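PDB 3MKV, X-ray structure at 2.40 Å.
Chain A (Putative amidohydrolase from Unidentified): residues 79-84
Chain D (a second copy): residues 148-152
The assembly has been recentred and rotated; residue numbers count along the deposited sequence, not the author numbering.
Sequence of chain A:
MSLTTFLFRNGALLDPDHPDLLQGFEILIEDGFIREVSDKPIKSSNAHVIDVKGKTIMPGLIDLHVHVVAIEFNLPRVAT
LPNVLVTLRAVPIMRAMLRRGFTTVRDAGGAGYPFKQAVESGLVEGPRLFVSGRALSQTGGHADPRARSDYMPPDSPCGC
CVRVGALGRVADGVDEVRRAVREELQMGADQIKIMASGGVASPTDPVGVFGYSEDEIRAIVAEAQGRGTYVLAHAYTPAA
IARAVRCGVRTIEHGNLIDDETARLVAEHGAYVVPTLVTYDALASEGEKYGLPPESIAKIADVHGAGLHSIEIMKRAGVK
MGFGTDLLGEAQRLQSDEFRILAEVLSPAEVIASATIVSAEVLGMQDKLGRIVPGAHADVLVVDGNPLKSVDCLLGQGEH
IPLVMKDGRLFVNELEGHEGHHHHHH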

ATOM      1  N   ALA A  79     -15.790 -16.673  12.793  1.00 47.23           N
ATOM      2  CA  ALA A  79     -14.477 -16.148  12.420  1.00 50.64           C
ATOM      3  C   ALA A  79     -14.228 -14.742  12.964  1.00 54.15           C
ATOM      4  O   ALA A  79     -13.091 -14.276  12.994  1.00 56.14           O
ATOM      5  CB  ALA A  79     -14.284 -16.178  10.907  1.00 46.62           C
ATOM      6  N   THR A  80     -15.293 -14.072  13.388  1.00 56.34           N
ATOM      7  CA  THR A  80     -15.183 -12.727  13.950  1.00 54.87           C
ATOM      8  C   THR A  80     -15.062 -12.751  15.473  1.00 49.99           C
ATOM      9  O   THR A  80     -14.638 -11.776  16.083  1.00 52.98           O
ATOM     10  CB  THR A  80     -16.402 -11.870  13.571  1.00 54.31           C
ATOM     11  OG1 THR A  80     -17.504 -12.236  14.404  1.00 52.47           O
ATOM     12  CG2 THR A  80     -16.767 -12.092  12.105  1.00 44.44           C
ATOM     13  N   LEU A  81     -15.455 -13.862  16.083  1.00 51.42           N
ATOM     14  CA  LEU A  81     -15.234 -14.073  17.507  1.00 48.98           C
ATOM     15  C   LEU A  81     -13.748 -14.030  17.878  1.00 53.99           C
ATOM     16  O   LEU A  81     -12.880 -14.434  17.094  1.00 52.87           O
ATOM     17  CB  LEU A  81     -15.822 -15.414  17.925  1.00 48.91           C
ATOM     18  CG  LEU A  81     -17.344 -15.500  17.828  1.00 49.31           C
ATOM     19  CD1 LEU A  81     -17.810 -16.839  18.345  1.00 41.37           C
ATOM     20  CD2 LEU A  81     -17.975 -14.355  18.627  1.00 46.99           C
ATOM     21  N   PRO A  82     -13.452 -13.535  19.081  1.00 51.50           N
ATOM     22  CA  PRO A  82     -12.108 -13.468  19.610  1.00 52.19           C
ATOM     23  C   PRO A  82     -11.420 -14.826  19.599  1.00 54.17           C
ATOM     24  O   PRO A  82     -12.046 -15.842  19.892  1.00 55.73           O
ATOM     25  CB  PRO A  82     -12.337 -13.018  21.056  1.00 55.11           C
ATOM     26  CG  PRO A  82     -13.596 -12.221  20.980  1.00 52.36           C
ATOM     27  CD  PRO A  82     -14.441 -12.989  20.023  1.00 53.04           C
ATOM     28  N   ASN A  83     -10.131 -14.823  19.281  1.00 52.90           N
ATOM     29  CA  ASN A  83      -9.337 -16.033  19.210  1.00 49.08           C
ATOM     30  C   ASN A  83      -9.309 -16.794  20.539  1.00 50.84           C
ATOM     31  O   ASN A  83      -9.232 -18.018  20.567  1.00 53.92           O
ATOM     32  CB  ASN A  83      -7.923 -15.683  18.748  1.00 45.62           C
ATOM     33  CG  ASN A  83      -7.867 -15.278  17.273  1.00 46.66           C
ATOM     34  OD1 ASN A  83      -8.565 -15.847  16.422  1.00 40.36           O
ATOM     35  ND2 ASN A  83      -7.010 -14.308  16.961  1.00 40.73           N
ATOM     36  N   VAL A  84      -9.397 -16.056  21.638  1.00 50.98           N
ATOM     37  CA  VAL A  84      -9.395 -16.632  22.976  1.00 44.24           C
ATOM     38  C   VAL A  84     -10.653 -17.459  23.210  1.00 44.25           C
ATOM     39  O   VAL A  84     -10.567 -18.612  23.617  1.00 44.33           O
ATOM     40  CB  VAL A  84      -9.267 -15.511  24.056  1.00 47.31           C
ATOM     41  CG1 VAL A  84      -9.585 -16.040  25.469  1.00 37.29           C
ATOM     42  CG2 VAL A  84      -7.867 -14.882  24.010  1.00 41.91           C
TER
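Chain D 148-152: RSDYM

In chain A a loop at L81(A) and P82(A) leads into a helix: P82(A), at phi/psi -55/141°, occupies the N-cap position, and N83(A) and V84(A) form the first part of a helix that continues later in the chain. The stretch of chain D, a second copy of the same protein, has neither regular helix nor strand. S149(D) (-147/-159°) and Y151(D) (-165/156°) are extended, whereas D150(D) between them departs from that conformation at -100/32°. From first to last CA the two stretches run roughly crosswise, neither parallel nor antiparallel. The closest CA atoms across the stretches are those of P82(A) and D150(D), 5.3 Å apart, and the segments bury 244 Å² between them, both sides summed.

S149(D) and D150(D) point their CA-to-CB bonds toward chain A and make the two direct hydrogen bonds. With chi1 in t, S149(D) donates from OG to the carbonyl O of T80(A) at 2.6 Å; the same OG lies 3.8 Å from CD of P82(A). D150(D), chi1 in p, brings its carboxylate to the start of the helix, where backbone NH groups lack the carbonyl partners of a preceding turn. Its OD2 accepts from N of N83(A) at 2.9 Å, with a nearly straight N-H...O angle of 166°, and approaches CA of P82(A) to 3.4 Å. Water 1 extends this arrangement by one residue, donating to OD2 of D150(D) at 2.8 Å and accepting from N of V84(A) at 3.0 Å. OD1 of D150(D) is hydrogen-bonded elsewhere in the structure.

Y151(D) starts sideways, but the end of its side chain comes nearer chain A: OH lies 3.4 Å from CB of T80(A), while the T80(A) carbonyl O sits at the ring edge, near its plane. L81(A) directs its CA-to-CB bond away from chain D and contributes little. M152(D) remains out of reach, its side chain no nearer than 11.0 Å.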

ATOM      1  N   ARG D 148     -17.415  -5.120  18.760  1.00 57.59           N
ATOM      2  CA  ARG D 148     -16.282  -5.335  19.643  1.00 56.65           C
ATOM      3  C   ARG D 148     -15.763  -6.762  19.469  1.00 58.37           C
ATOM      4  O   ARG D 148     -16.509  -7.735  19.614  1.00 53.72           O
ATOM      5  CB  ARG D 148     -16.672  -5.052  21.100  1.00 56.82           C
ATOM      6  CG  ARG D 148     -15.819  -5.743  22.154  1.00 50.40           C
ATOM      7  CD  ARG D 148     -16.296  -5.385  23.572  1.00 50.98           C
ATOM      8  NE  ARG D 148     -16.148  -3.958  23.868  1.00 60.88           N
ATOM      9  CZ  ARG D 148     -16.581  -3.348  24.976  1.00 59.54           C
ATOM     10  NH1 ARG D 148     -17.204  -4.029  25.933  1.00 44.88           N
ATOM     11  NH2 ARG D 148     -16.394  -2.038  25.127  1.00 57.22           N
ATOM     12  N   SER D 149     -14.489  -6.865  19.100  1.00 56.70           N
ATOM     13  CA  SER D 149     -13.785  -8.136  19.070  1.00 53.67           C
ATOM     14  C   SER D 149     -12.325  -7.887  19.429  1.00 56.06           C
ATOM     15  O   SER D 149     -12.008  -6.862  20.038  1.00 60.85           O
ATOM     16  CB  SER D 149     -13.904  -8.789  17.700  1.00 51.68           C
ATOM     17  OG  SER D 149     -13.486 -10.141  17.773  1.00 46.58           O
ATOM     18  N   ASP D 150     -11.437  -8.804  19.052  1.00 54.95           N
ATOM     19  CA  ASP D 150     -10.013  -8.653  19.377  1.00 56.99           C
ATOM     20  C   ASP D 150      -9.221  -8.129  18.196  1.00 56.04           C
ATOM     21  O   ASP D 150      -8.047  -8.453  18.029  1.00 60.70           O
ATOM     22  CB  ASP D 150      -9.402  -9.966  19.878  1.00 54.45           C
ATOM     23  CG  ASP D 150      -9.538 -11.097  18.872  1.00 51.48           C
ATOM     24  OD1 ASP D 150     -10.205 -10.908  17.834  1.00 55.06           O
ATOM     25  OD2 ASP D 150      -8.986 -12.182  19.132  1.00 44.71           O
ATOM     26  N   TYR D 151      -9.877  -7.311  17.387  1.00 57.76           N
ATOM     27  CA  TYR D 151      -9.247  -6.671  16.242  1.00 57.06           C
ATOM     28  C   TYR D 151     -10.145  -5.537  15.781  1.00 58.23           C
ATOM     29  O   TYR D 151     -11.352  -5.541  16.033  1.00 52.67           O
ATOM     30  CB  TYR D 151      -9.038  -7.673  15.098  1.00 55.78           C
ATOM     31  CG  TYR D 151     -10.323  -8.186  14.493  1.00 48.47           C
ATOM     32  CD1 TYR D 151     -10.756  -7.753  13.250  1.00 57.54           C
ATOM     33  CD2 TYR D 151     -11.107  -9.108  15.167  1.00 57.05           C
ATOM     34  CE1 TYR D 151     -11.950  -8.221  12.700  1.00 59.11           C
ATOM     35  CE2 TYR D 151     -12.291  -9.586  14.626  1.00 49.57           C
ATOM     36  CZ  TYR D 151     -12.708  -9.140  13.396  1.00 56.82           C
ATOM     37  OH  TYR D 151     -13.887  -9.626  12.868  1.00 62.48           O
ATOM     38  N   MET D 152      -9.541  -4.563  15.114  1.00 63.59           N
ATOM     39  CA  MET D 152     -10.266  -3.431  14.564  1.00 67.47           C
ATOM     40  C   MET D 152     -10.264  -3.515  13.042  1.00 69.60           C
ATOM     41  O   MET D 152      -9.219  -3.311  12.421  1.00 68.08           O
ATOM     42  CB  MET D 152      -9.602  -2.111  14.986  1.00 66.86           C
ATOM     43  CG  MET D 152      -9.394  -1.933  16.486  1.00 63.71           C
ATOM     44  SD  MET D 152     -10.881  -1.416  17.368  1.00 54.61           S
ATOM     45  CE  MET D 152     -11.477  -0.131  16.269  1.00 52.99           C
TER
HETATM   46  O   HOH W   1      -9.125 -13.097  21.725  1.00 46.70           O